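Local coordinates for thermosome subunit (Methanococcoides burtonii, PDB 3AQ1), which probably acts as an ATP-dependent group II chaperonin, hydrolysing ATP to assist the folding of unfolded proteins, at residues A[375-380]-A[386-391]. Sequence-based numbering, arbitrary orientation.
Sequences EYASTL and LAVSKF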
ATOM      1  N   GLU A 375       1.326 -11.082 -33.151  1.00 69.32           N
ATOM      2  CA  GLU A 375       2.554 -11.468 -33.823  1.00 86.57           C
ATOM      3  C   GLU A 375       2.930 -12.879 -33.380  1.00 98.43           C
ATOM      4  O   GLU A 375       3.273 -13.731 -34.205  1.00104.90           O
ATOM      5  CB  GLU A 375       3.680 -10.474 -33.520  1.00 90.54           C
ATOM      6  CG  GLU A 375       3.967  -9.499 -34.655  1.00 98.52           C
ATOM      7  CD  GLU A 375       4.340  -8.103 -34.167  1.00107.23           C
ATOM      8  OE1 GLU A 375       4.294  -7.857 -32.944  1.00109.01           O
ATOM      9  OE2 GLU A 375       4.674  -7.243 -35.009  1.00111.05           O
ATOM     10  N   TYR A 376       2.841 -13.124 -32.076  1.00 97.02           N
ATOM     11  CA  TYR A 376       3.092 -14.448 -31.519  1.00 93.16           C
ATOM     12  C   TYR A 376       2.146 -15.467 -32.148  1.00 94.92           C
ATOM     13  O   TYR A 376       2.576 -16.531 -32.593  1.00 93.27           O
ATOM     14  CB  TYR A 376       2.916 -14.425 -29.998  1.00 85.91           C
ATOM     15  CG  TYR A 376       3.382 -15.674 -29.283  1.00 85.86           C
ATOM     16  CD1 TYR A 376       4.733 -15.985 -29.201  1.00 94.37           C
ATOM     17  CD2 TYR A 376       2.476 -16.534 -28.674  1.00 85.46           C
ATOM     18  CE1 TYR A 376       5.171 -17.130 -28.540  1.00 97.36           C
ATOM     19  CE2 TYR A 376       2.903 -17.683 -28.008  1.00 90.86           C
ATOM     20  CZ  TYR A 376       4.255 -17.975 -27.946  1.00 96.68           C
ATOM     21  OH  TYR A 376       4.697 -19.105 -27.290  1.00 92.27           O
ATOM     22  N   ALA A 377       0.858 -15.128 -32.189  1.00 92.37           N
ATOM     23  CA  ALA A 377      -0.159 -15.996 -32.775  1.00 91.83           C
ATOM     24  C   ALA A 377       0.308 -16.594 -34.096  1.00 98.71           C
ATOM     25  O   ALA A 377       0.201 -17.799 -34.310  1.00104.71           O
ATOM     26  CB  ALA A 377      -1.464 -15.237 -32.975  1.00 86.20           C
ATOM     27  N   SER A 378       0.828 -15.746 -34.976  1.00 96.95           N
ATOM     28  CA  SER A 378       1.308 -16.188 -36.281  1.00 94.84           C
ATOM     29  C   SER A 378       2.393 -17.266 -36.196  1.00102.54           C
ATOM     30  O   SER A 378       2.391 -18.218 -36.976  1.00100.39           O
ATOM     31  CB  SER A 378       1.811 -14.997 -37.091  1.00 90.34           C
ATOM     32  OG  SER A 378       0.730 -14.169 -37.475  1.00 91.54           O
ATOM     33  N   THR A 379       3.315 -17.120 -35.250  1.00110.41           N
ATOM     34  CA  THR A 379       4.422 -18.065 -35.116  1.00113.61           C
ATOM     35  C   THR A 379       3.995 -19.352 -34.418  1.00116.13           C
ATOM     36  O   THR A 379       4.829 -20.186 -34.066  1.00121.50           O
ATOM     37  CB  THR A 379       5.611 -17.451 -34.350  1.00111.78           C
ATOM     38  OG1 THR A 379       5.385 -17.561 -32.937  1.00113.17           O
ATOM     39  CG2 THR A 379       5.801 -15.987 -34.738  1.00106.26           C
ATOM     40  N   LEU A 380       2.691 -19.502 -34.208  1.00112.86           N
ATOM     41  CA  LEU A 380       2.144 -20.745 -33.678  1.00114.08           C
ATOM     42  C   LEU A 380       1.370 -21.486 -34.765  1.00119.65           C
ATOM     43  O   LEU A 380       1.136 -20.947 -35.848  1.00118.80           O
ATOM     44  CB  LEU A 380       1.248 -20.477 -32.469  1.00102.54           C
ATOM     45  CG  LEU A 380       1.993 -20.281 -31.154  1.00102.94           C
ATOM     46  CD1 LEU A 380       1.015 -19.981 -30.032  1.00105.74           C
ATOM     47  CD2 LEU A 380       2.822 -21.513 -30.833  1.00105.74           C
ATOM     48  N   LEU A 386      -5.602 -20.156 -33.287  1.00 85.06           N
ATOM     49  CA  LEU A 386      -6.871 -19.438 -33.300  1.00 78.77           C
ATOM     50  C   LEU A 386      -7.203 -18.913 -31.904  1.00 72.42           C
ATOM     51  O   LEU A 386      -7.626 -17.771 -31.745  1.00 66.26           O
ATOM     52  CB  LEU A 386      -7.993 -20.338 -33.824  1.00 78.60           C
ATOM     53  CG  LEU A 386      -8.264 -20.184 -35.325  1.00 85.96           C
ATOM     54  CD1 LEU A 386      -8.925 -21.427 -35.931  1.00 85.89           C
ATOM     55  CD2 LEU A 386      -9.082 -18.913 -35.599  1.00 84.65           C
ATOM     56  N   ALA A 387      -6.980 -19.757 -30.901  1.00 71.35           N
ATOM     57  CA  ALA A 387      -7.295 -19.443 -29.513  1.00 63.08           C
ATOM     58  C   ALA A 387      -6.476 -18.276 -28.976  1.00 65.27           C
ATOM     59  O   ALA A 387      -7.025 -17.341 -28.385  1.00 63.51           O
ATOM     60  CB  ALA A 387      -7.096 -20.671 -28.642  1.00 57.03           C
ATOM     61  N   VAL A 388      -5.161 -18.347 -29.167  1.00 60.76           N
ATOM     62  CA  VAL A 388      -4.271 -17.282 -28.728  1.00 63.34           C
ATOM     63  C   VAL A 388      -4.529 -15.996 -29.510  1.00 67.87           C
ATOM     64  O   VAL A 388      -4.491 -14.893 -28.966  1.00 65.49           O
ATOM     65  CB  VAL A 388      -2.806 -17.700 -28.860  1.00 56.46           C
ATOM     66  CG1 VAL A 388      -1.906 -16.501 -28.713  1.00 51.92           C
ATOM     67  CG2 VAL A 388      -2.487 -18.740 -27.812  1.00 58.61           C
ATOM     68  N   SER A 389      -4.809 -16.153 -30.793  1.00 74.67           N
ATOM     69  CA  SER A 389      -5.161 -15.028 -31.635  1.00 72.65           C
ATOM     70  C   SER A 389      -6.401 -14.328 -31.073  1.00 68.07           C
ATOM     71  O   SER A 389      -6.460 -13.099 -31.012  1.00 67.31           O
ATOM     72  CB  SER A 389      -5.401 -15.507 -33.071  1.00 68.49           C
ATOM     73  OG  SER A 389      -5.576 -14.414 -33.950  1.00 68.77           O
ATOM     74  N   LYS A 390      -7.388 -15.113 -30.657  1.00 63.10           N
ATOM     75  CA  LYS A 390      -8.623 -14.550 -30.126  1.00 61.96           C
ATOM     76  C   LYS A 390      -8.386 -13.882 -28.777  1.00 64.27           C
ATOM     77  O   LYS A 390      -9.054 -12.906 -28.439  1.00 61.59           O
ATOM     78  CB  LYS A 390      -9.718 -15.613 -30.031  1.00 66.36           C
ATOM     79  CG  LYS A 390     -10.391 -15.938 -31.369  1.00 76.87           C
ATOM     80  CD  LYS A 390     -11.261 -14.779 -31.854  1.00 83.33           C
ATOM     81  CE  LYS A 390     -11.982 -15.099 -33.162  1.00 84.25           C
ATOM     82  NZ  LYS A 390     -13.010 -14.062 -33.492  1.00 82.42           N
ATOM     83  N   PHE A 391      -7.428 -14.397 -28.010  1.00 65.82           N
ATOM     84  CA  PHE A 391      -7.067 -13.768 -26.747  1.00 58.95           C
ATOM     85  C   PHE A 391      -6.547 -12.373 -27.063  1.00 58.89           C
ATOM     86  O   PHE A 391      -7.090 -11.370 -26.590  1.00 58.27           O
ATOM     87  CB  PHE A 391      -6.009 -14.592 -26.006  1.00 49.58           C
ATOM     88  CG  PHE A 391      -5.832 -14.217 -24.549  1.00 38.42           C
ATOM     89  CD1 PHE A 391      -5.077 -13.130 -24.183  1.00 39.98           C
ATOM     90  CD2 PHE A 391      -6.385 -14.986 -23.550  1.00 40.77           C
ATOM     91  CE1 PHE A 391      -4.896 -12.802 -22.842  1.00 42.90           C
ATOM     92  CE2 PHE A 391      -6.206 -14.657 -22.210  1.00 44.26           C
ATOM     93  CZ  PHE A 391      -5.460 -13.569 -21.861  1.00 38.70           C
TER
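Val388 spreads its two methyl branches over the last turn of helix 364-378 and the residues just after it, overlapping Tyr376 and Ala377 with one and Leu380 with the other. Val388 CG1 meets the edge of the Tyr376 ring near its plane, 4.4 Å from Tyr376 CD2, placed there by a chi1 of 167° that sets it opposite the backbone N; the methyl does not sit over a ring face. Val388 CG1 also lies 4.5 Å from Ala377 CB. Val388 CG2 meets Leu380 CD1 at 4.3 Å. Beside this apolar cluster, Ala377 turns its methyl toward Ser389, and Ala377 CB lies 3.9 Å from both CA and CB of Ser389, so the serine comes closest with carbon rather than with OG. With small side chains on both sides, the backbones come close, Ala377 CA lying 5.2 Å from Ser389 CA. The two segments belong to consecutive helices, 364-378 and 383-394, joined by a short link and running roughly antiparallel as a helical hairpin. In the group II chaperonin fold, this hairpin is part of the mainly helical equatorial domain. Helix 71-92 lies next to both arms, touching Tyr376 through Lys84 and Phe391 through Ala81 and Cys85, while Leu57 of helix 45-65 also packs on Phe391. No hydrogen bond links the two segments, so apolar packing carries the contact. The polar bonds instead shape the turn that follows helix 364-378. Tyr376 O receives Thr379 OG1 at 3.0 Å, on a lone pair in the carbonyl plane with a C=O...donor angle of 132°, and also a weak bond from Thr379 N. One residue further on, Leu380 N binds Ala377 O at 3.0 Å, where the chain has already left helical geometry and the Leu380 side chain is directed back toward Val388.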